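Local atomic coordinates of thioredoxin-like protein (Parabacteroides distasonis, PDB entry 4FO5), a protein that is of unknown function but has a thioredoxin-like fold and is classed with the AhpC/TSA family of oxidoreductases. Residues Val7-Ala13 / Glu123-Ala129; Tyr34-Trp40 / Phe115-Asn121. All coordinates share one frame; numbering follows the deposited sequence.

Interaction 1. Residues Val7-Ala13 / Glu123-Ala129; sequences VNPGDLA and EGVIIAA
Gly-10, Asp-11 and Ala-13 each make a backbone hydrogen bond to the 123-129 segment, at Ile-126 O, Ile-126 N and Gly-124 O. Gly-10 N gives its proton to Ile-126 O at 2.7 Å, the donor tilted 15° from the carbonyl plane. Ile-126 N in turn reaches Asp-11 O at 2.8 Å, so both polar backbone atoms of Ile-126 are taken by the 7-13 segment. Ala-13 N closes the set on Gly-124 O, and a water donates to both Gly-124 O and Ala-13 O. The CA atoms of Pro-9, Leu-12 and Val-125 add CA-H...O contacts to the same carbonyls, and Leu-12 and Val-125 form a single beta bridge.

The loop owes its shape to a type II turn from Asn-8 to Asp-11. Asp-11 OD2 accepts from Asn-8 N at 3.0 Å, met from above the carboxylate plane, and Asp-11 N bonds Asn-8 O.

Apolar contact centres on Ile-126, whose side chain points toward the 7-13 loop and is buried against it. With CG1 beside the backbone N (chi1 -63°), CD1 reaches Val-7 CA at 3.6 Å while CG1 touches Ala-13 CB at 4.0 Å. The other branch, CG2, lies 3.7 Å from Pro-9 CA. Cutting Ile-126 back to an alanine removes both branches, which is likely to open a gap against Val-7, Pro-9 and Ala-13 and leave the loop held mainly by its backbone bonds. Val-125 CG1 packs against Gly-10 C at 3.8 Å; Val-7 also touches Phe-118, and Ala-13 Ile-120, of strand 117-120.

The chemistry is thus mostly main-chain bonding around the buried side chain of Ile-126, which fastens the N-terminal loop to edge strand 126-129 and the residues just before it through backbone geometry more than through polar side chains.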
# COMPACT_ATOMS: atom_id res chain seq x y z
N VAL A 7 8.46 -6.11 8.73
CA VAL A 7 8.31 -5.60 7.36
C VAL A 7 9.09 -6.46 6.35
O VAL A 7 9.24 -6.05 5.19
CB VAL A 7 8.73 -4.11 7.25
CG1 VAL A 7 7.76 -3.23 8.03
CG2 VAL A 7 10.18 -3.89 7.68
N ASN A 8 9.56 -7.63 6.76
CA ASN A 8 10.24 -8.52 5.84
C ASN A 8 9.28 -9.55 5.28
O ASN A 8 8.33 -9.93 5.97
CB ASN A 8 11.43 -9.21 6.54
CG ASN A 8 12.56 -8.25 6.77
OD1 ASN A 8 12.87 -7.41 5.93
ND2 ASN A 8 13.16 -8.31 7.94
N PRO A 9 9.53 -10.09 4.08
CA PRO A 9 8.65 -11.14 3.55
C PRO A 9 8.69 -12.34 4.48
O PRO A 9 9.73 -12.67 5.06
CB PRO A 9 9.27 -11.44 2.18
CG PRO A 9 9.94 -10.13 1.82
CD PRO A 9 10.61 -9.79 3.11
N GLY A 10 7.51 -12.89 4.73
CA GLY A 10 7.38 -13.98 5.69
C GLY A 10 6.91 -13.45 7.03
O GLY A 10 6.52 -14.24 7.87
N ASP A 11 6.94 -12.12 7.25
CA ASP A 11 6.47 -11.52 8.50
C ASP A 11 5.00 -11.17 8.44
O ASP A 11 4.48 -10.95 7.35
CB ASP A 11 7.23 -10.22 8.85
CG ASP A 11 8.68 -10.39 9.23
OD1 ASP A 11 9.08 -11.54 9.55
OD2 ASP A 11 9.42 -9.37 9.22
N LEU A 12 4.37 -11.05 9.61
CA LEU A 12 3.01 -10.56 9.75
C LEU A 12 3.05 -9.09 9.56
O LEU A 12 3.79 -8.43 10.30
CB LEU A 12 2.50 -10.85 11.16
CG LEU A 12 1.60 -12.02 11.38
CD1 LEU A 12 1.45 -12.27 12.86
CD2 LEU A 12 0.25 -11.81 10.73
N ALA A 13 2.31 -8.54 8.60
CA ALA A 13 2.34 -7.09 8.39
C ALA A 13 1.74 -6.36 9.61
O ALA A 13 0.72 -6.80 10.14
CB ALA A 13 1.56 -6.71 7.13
N GLU A 123 -3.75 -14.04 4.79
CA GLU A 123 -3.43 -14.36 6.17
C GLU A 123 -2.62 -13.22 6.83
O GLU A 123 -2.14 -13.39 7.95
CB GLU A 123 -2.67 -15.68 6.24
CG GLU A 123 -3.57 -16.87 5.98
CD GLU A 123 -2.85 -18.21 5.92
OE1 GLU A 123 -1.68 -18.28 6.37
OE2 GLU A 123 -3.45 -19.18 5.43
N GLY A 124 -2.51 -12.08 6.15
CA GLY A 124 -1.80 -10.91 6.65
C GLY A 124 -0.28 -11.04 6.68
O GLY A 124 0.40 -10.28 7.38
N VAL A 125 0.26 -11.96 5.87
CA VAL A 125 1.69 -12.23 5.81
C VAL A 125 2.28 -11.53 4.58
O VAL A 125 1.69 -11.62 3.50
CB VAL A 125 1.96 -13.76 5.81
CG1 VAL A 125 3.44 -14.09 5.64
CG2 VAL A 125 1.41 -14.40 7.09
N ILE A 126 3.42 -10.83 4.74
CA ILE A 126 4.08 -10.17 3.59
C ILE A 126 4.66 -11.27 2.72
O ILE A 126 5.45 -12.07 3.23
CB ILE A 126 5.19 -9.17 4.06
CG1 ILE A 126 4.56 -8.03 4.89
CG2 ILE A 126 5.98 -8.64 2.85
CD1 ILE A 126 5.49 -7.33 5.85
N ILE A 127 4.27 -11.34 1.45
CA ILE A 127 4.81 -12.36 0.55
C ILE A 127 5.80 -11.72 -0.46
O ILE A 127 6.53 -12.44 -1.12
CB ILE A 127 3.71 -13.18 -0.14
CG1 ILE A 127 2.70 -12.26 -0.87
CG2 ILE A 127 3.02 -14.12 0.87
CD1 ILE A 127 1.90 -12.91 -1.93
N ALA A 128 5.80 -10.39 -0.60
CA ALA A 128 6.68 -9.65 -1.51
C ALA A 128 6.80 -8.19 -1.06
O ALA A 128 5.89 -7.66 -0.43
CB ALA A 128 6.18 -9.72 -2.95
N ALA A 129 7.94 -7.56 -1.36
CA ALA A 129 8.22 -6.17 -0.99
C ALA A 129 8.68 -5.43 -2.22
O ALA A 129 9.26 -6.06 -3.10
CB ALA A 129 9.31 -6.13 0.09
O HOH W 1 -1.03 -8.56 9.35

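Interaction 2. Residues Tyr34-Trp40 / Phe115-Asn121; sequences YTLLNFW and FKNFLIN
The ring of Tyr-34 carries Asn-121 CA over one face, 3.6 Å above the plane and toward the rim, a CH-pi contact. Both belong to the antiparallel pairing of 34-40, the central strand of the thioredoxin-fold sheet, with 117-120 and its flanks. At the other end of the pairing, one face of the Phe-115 ring lies over the backbone of Trp-40, with Trp-40 C above its centre. The Phe-39 ring receives Lys-116 O in plane at its edge, and its CE2 meets Phe-118 CE1 edge to edge at 4.0 Å; Tyr-109 adds its ring to both phenylalanines.

Thr-35 with Ile-120 and Leu-37 with Phe-118 are hydrogen-bonded pairs, each joined by two backbone bonds, and Phe-39 N adds a fifth to Lys-116 O. On the sheet face of these paired residues, Ile-120 CD1 lies 3.8 Å from both CB and CD2 of Leu-37, while Leu-37 and Phe-118 run side by side. The opposite face carries Leu-36, Leu-119, Asn-38 and Asn-117; Leu-54 of helix 45-58 touches both asparagines.

The amides of Asn-38 and Asn-117 are turned 57° from each other in this non-hydrogen-bonded pair. Asn-117 OD1 accepts from Val-131 N, beyond the strand. The two amides are joined through a water that donates to Asn-38 OD1 at 2.7 Å and accepts from Asn-117 ND2 at 3.2 Å.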
# COMPACT_ATOMS: atom_id res chain seq x y z
N TYR A 34 -5.62 -10.74 -1.90
CA TYR A 34 -4.32 -10.19 -1.53
C TYR A 34 -4.45 -8.67 -1.39
O TYR A 34 -5.41 -8.09 -1.89
CB TYR A 34 -3.23 -10.56 -2.57
CG TYR A 34 -2.73 -11.99 -2.52
CD1 TYR A 34 -3.40 -12.97 -1.78
CD2 TYR A 34 -1.59 -12.38 -3.23
CE1 TYR A 34 -2.95 -14.29 -1.75
CE2 TYR A 34 -1.15 -13.70 -3.23
CZ TYR A 34 -1.83 -14.66 -2.49
OH TYR A 34 -1.37 -15.95 -2.48
N THR A 35 -3.55 -8.04 -0.62
CA THR A 35 -3.53 -6.59 -0.46
C THR A 35 -2.17 -6.04 -0.92
O THR A 35 -1.11 -6.53 -0.50
CB THR A 35 -3.84 -6.13 0.99
OG1 THR A 35 -5.03 -6.76 1.44
CG2 THR A 35 -4.06 -4.62 1.11
N LEU A 36 -2.22 -5.02 -1.74
CA LEU A 36 -1.06 -4.25 -2.14
C LEU A 36 -1.07 -3.00 -1.24
O LEU A 36 -1.90 -2.10 -1.44
CB LEU A 36 -1.04 -3.90 -3.64
CG LEU A 36 0.17 -3.03 -4.06
CD1 LEU A 36 1.49 -3.78 -3.88
CD2 LEU A 36 0.03 -2.57 -5.47
N LEU A 37 -0.20 -3.01 -0.23
CA LEU A 37 -0.02 -1.90 0.69
C LEU A 37 1.07 -1.00 0.15
O LEU A 37 2.18 -1.47 -0.01
CB LEU A 37 0.34 -2.41 2.10
CG LEU A 37 0.65 -1.35 3.13
CD1 LEU A 37 -0.60 -0.52 3.44
CD2 LEU A 37 1.13 -2.00 4.40
N ASN A 38 0.75 0.25 -0.18
CA ASN A 38 1.74 1.15 -0.74
C ASN A 38 1.81 2.48 0.02
O ASN A 38 0.78 3.07 0.33
CB ASN A 38 1.46 1.38 -2.22
CG ASN A 38 2.51 2.20 -2.87
OD1 ASN A 38 3.67 1.80 -2.93
ND2 ASN A 38 2.14 3.36 -3.38
N PHE A 39 3.02 2.93 0.34
CA PHE A 39 3.27 4.21 1.02
C PHE A 39 3.88 5.15 0.04
O PHE A 39 4.80 4.78 -0.69
CB PHE A 39 4.18 4.02 2.24
CG PHE A 39 3.55 3.17 3.31
CD1 PHE A 39 2.66 3.73 4.22
CD2 PHE A 39 3.77 1.80 3.36
CE1 PHE A 39 2.06 2.94 5.22
CE2 PHE A 39 3.19 1.02 4.36
CZ PHE A 39 2.33 1.59 5.27
N TRP A 40 3.38 6.38 0.03
CA TRP A 40 3.86 7.43 -0.85
C TRP A 40 3.54 8.80 -0.24
O TRP A 40 2.84 8.88 0.76
CB TRP A 40 3.20 7.31 -2.26
CG TRP A 40 1.74 7.62 -2.25
CD1 TRP A 40 0.74 6.84 -1.74
CD2 TRP A 40 1.12 8.84 -2.68
NE1 TRP A 40 -0.47 7.48 -1.86
CE2 TRP A 40 -0.27 8.71 -2.42
CE3 TRP A 40 1.59 10.02 -3.26
CZ2 TRP A 40 -1.18 9.73 -2.73
CZ3 TRP A 40 0.69 11.04 -3.55
CH2 TRP A 40 -0.68 10.88 -3.30
N PHE A 115 9.95 5.19 1.15
CA PHE A 115 8.61 4.75 0.80
C PHE A 115 8.71 3.41 0.10
O PHE A 115 9.59 3.21 -0.74
CB PHE A 115 7.90 5.79 -0.05
CG PHE A 115 7.55 7.00 0.78
CD1 PHE A 115 6.75 6.87 1.91
CD2 PHE A 115 8.04 8.25 0.45
CE1 PHE A 115 6.42 7.99 2.68
CE2 PHE A 115 7.70 9.37 1.22
CZ PHE A 115 6.90 9.23 2.33
N LYS A 116 7.86 2.49 0.50
CA LYS A 116 7.89 1.10 0.11
C LYS A 116 6.47 0.59 -0.12
O LYS A 116 5.51 1.25 0.27
CB LYS A 116 8.56 0.36 1.31
CG LYS A 116 9.09 -1.05 1.08
CD LYS A 116 10.10 -1.43 2.17
CE LYS A 116 10.53 -2.87 2.12
NZ LYS A 116 11.24 -3.28 3.37
N ASN A 117 6.35 -0.57 -0.77
CA ASN A 117 5.09 -1.27 -0.96
C ASN A 117 5.28 -2.73 -0.50
O ASN A 117 6.40 -3.23 -0.40
CB ASN A 117 4.54 -1.18 -2.39
CG ASN A 117 5.18 -2.05 -3.45
OD1 ASN A 117 5.49 -3.24 -3.26
ND2 ASN A 117 5.27 -1.50 -4.64
N PHE A 118 4.17 -3.37 -0.17
CA PHE A 118 4.16 -4.74 0.32
C PHE A 118 2.98 -5.48 -0.25
O PHE A 118 1.86 -4.97 -0.23
CB PHE A 118 4.08 -4.77 1.87
CG PHE A 118 5.12 -3.95 2.60
CD1 PHE A 118 4.91 -2.60 2.86
CD2 PHE A 118 6.33 -4.52 2.96
CE1 PHE A 118 5.90 -1.84 3.48
CE2 PHE A 118 7.30 -3.76 3.62
CZ PHE A 118 7.07 -2.43 3.90
N LEU A 119 3.22 -6.67 -0.77
CA LEU A 119 2.16 -7.56 -1.20
C LEU A 119 1.87 -8.49 0.00
O LEU A 119 2.75 -9.23 0.45
CB LEU A 119 2.55 -8.34 -2.47
CG LEU A 119 1.46 -9.24 -3.06
CD1 LEU A 119 0.20 -8.44 -3.46
CD2 LEU A 119 1.99 -9.98 -4.27
N ILE A 120 0.67 -8.35 0.57
CA ILE A 120 0.22 -9.08 1.74
C ILE A 120 -0.84 -10.10 1.32
O ILE A 120 -1.81 -9.74 0.64
CB ILE A 120 -0.32 -8.05 2.81
CG1 ILE A 120 0.77 -6.97 3.15
CG2 ILE A 120 -0.82 -8.77 4.06
CD1 ILE A 120 0.27 -5.69 3.93
N ASN A 121 -0.69 -11.38 1.76
CA ASN A 121 -1.64 -12.44 1.41
C ASN A 121 -2.89 -12.37 2.33
O ASN A 121 -2.98 -11.47 3.16
CB ASN A 121 -0.98 -13.83 1.42
CG ASN A 121 -0.59 -14.41 2.77
OD1 ASN A 121 -0.91 -13.89 3.84
ND2 ASN A 121 0.12 -15.51 2.74
O HOH W 2 0.41 -16.82 -0.11
O HOH W 3 -4.56 -9.16 2.40
O HOH W 4 5.93 1.63 -4.39

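Interaction 2 lies in the buried centre of the fold, its centre about 3 Å from the centre of the chain, whereas interaction 1 is partly buried, its centre about 12 Å from that point. They share one sheet: strand 117-120 is flanked by 34-40 and 126-129, and Leu-119 bonds Ile-127 and Ala-128 across a classic beta bulge. In sequence, interaction 2 is nested inside the loop closed by interaction 1. The central pairing combines regular strand bonding with apolar and aromatic packing and a water-joined amide pair, while the outer one rests on backbone bonds from a turn-shaped loop, packed round one isoleucine. Val-7 O against Phe-118 CE2 and Ile-127 CD1 against Tyr-34 CE2 bring the two into contact.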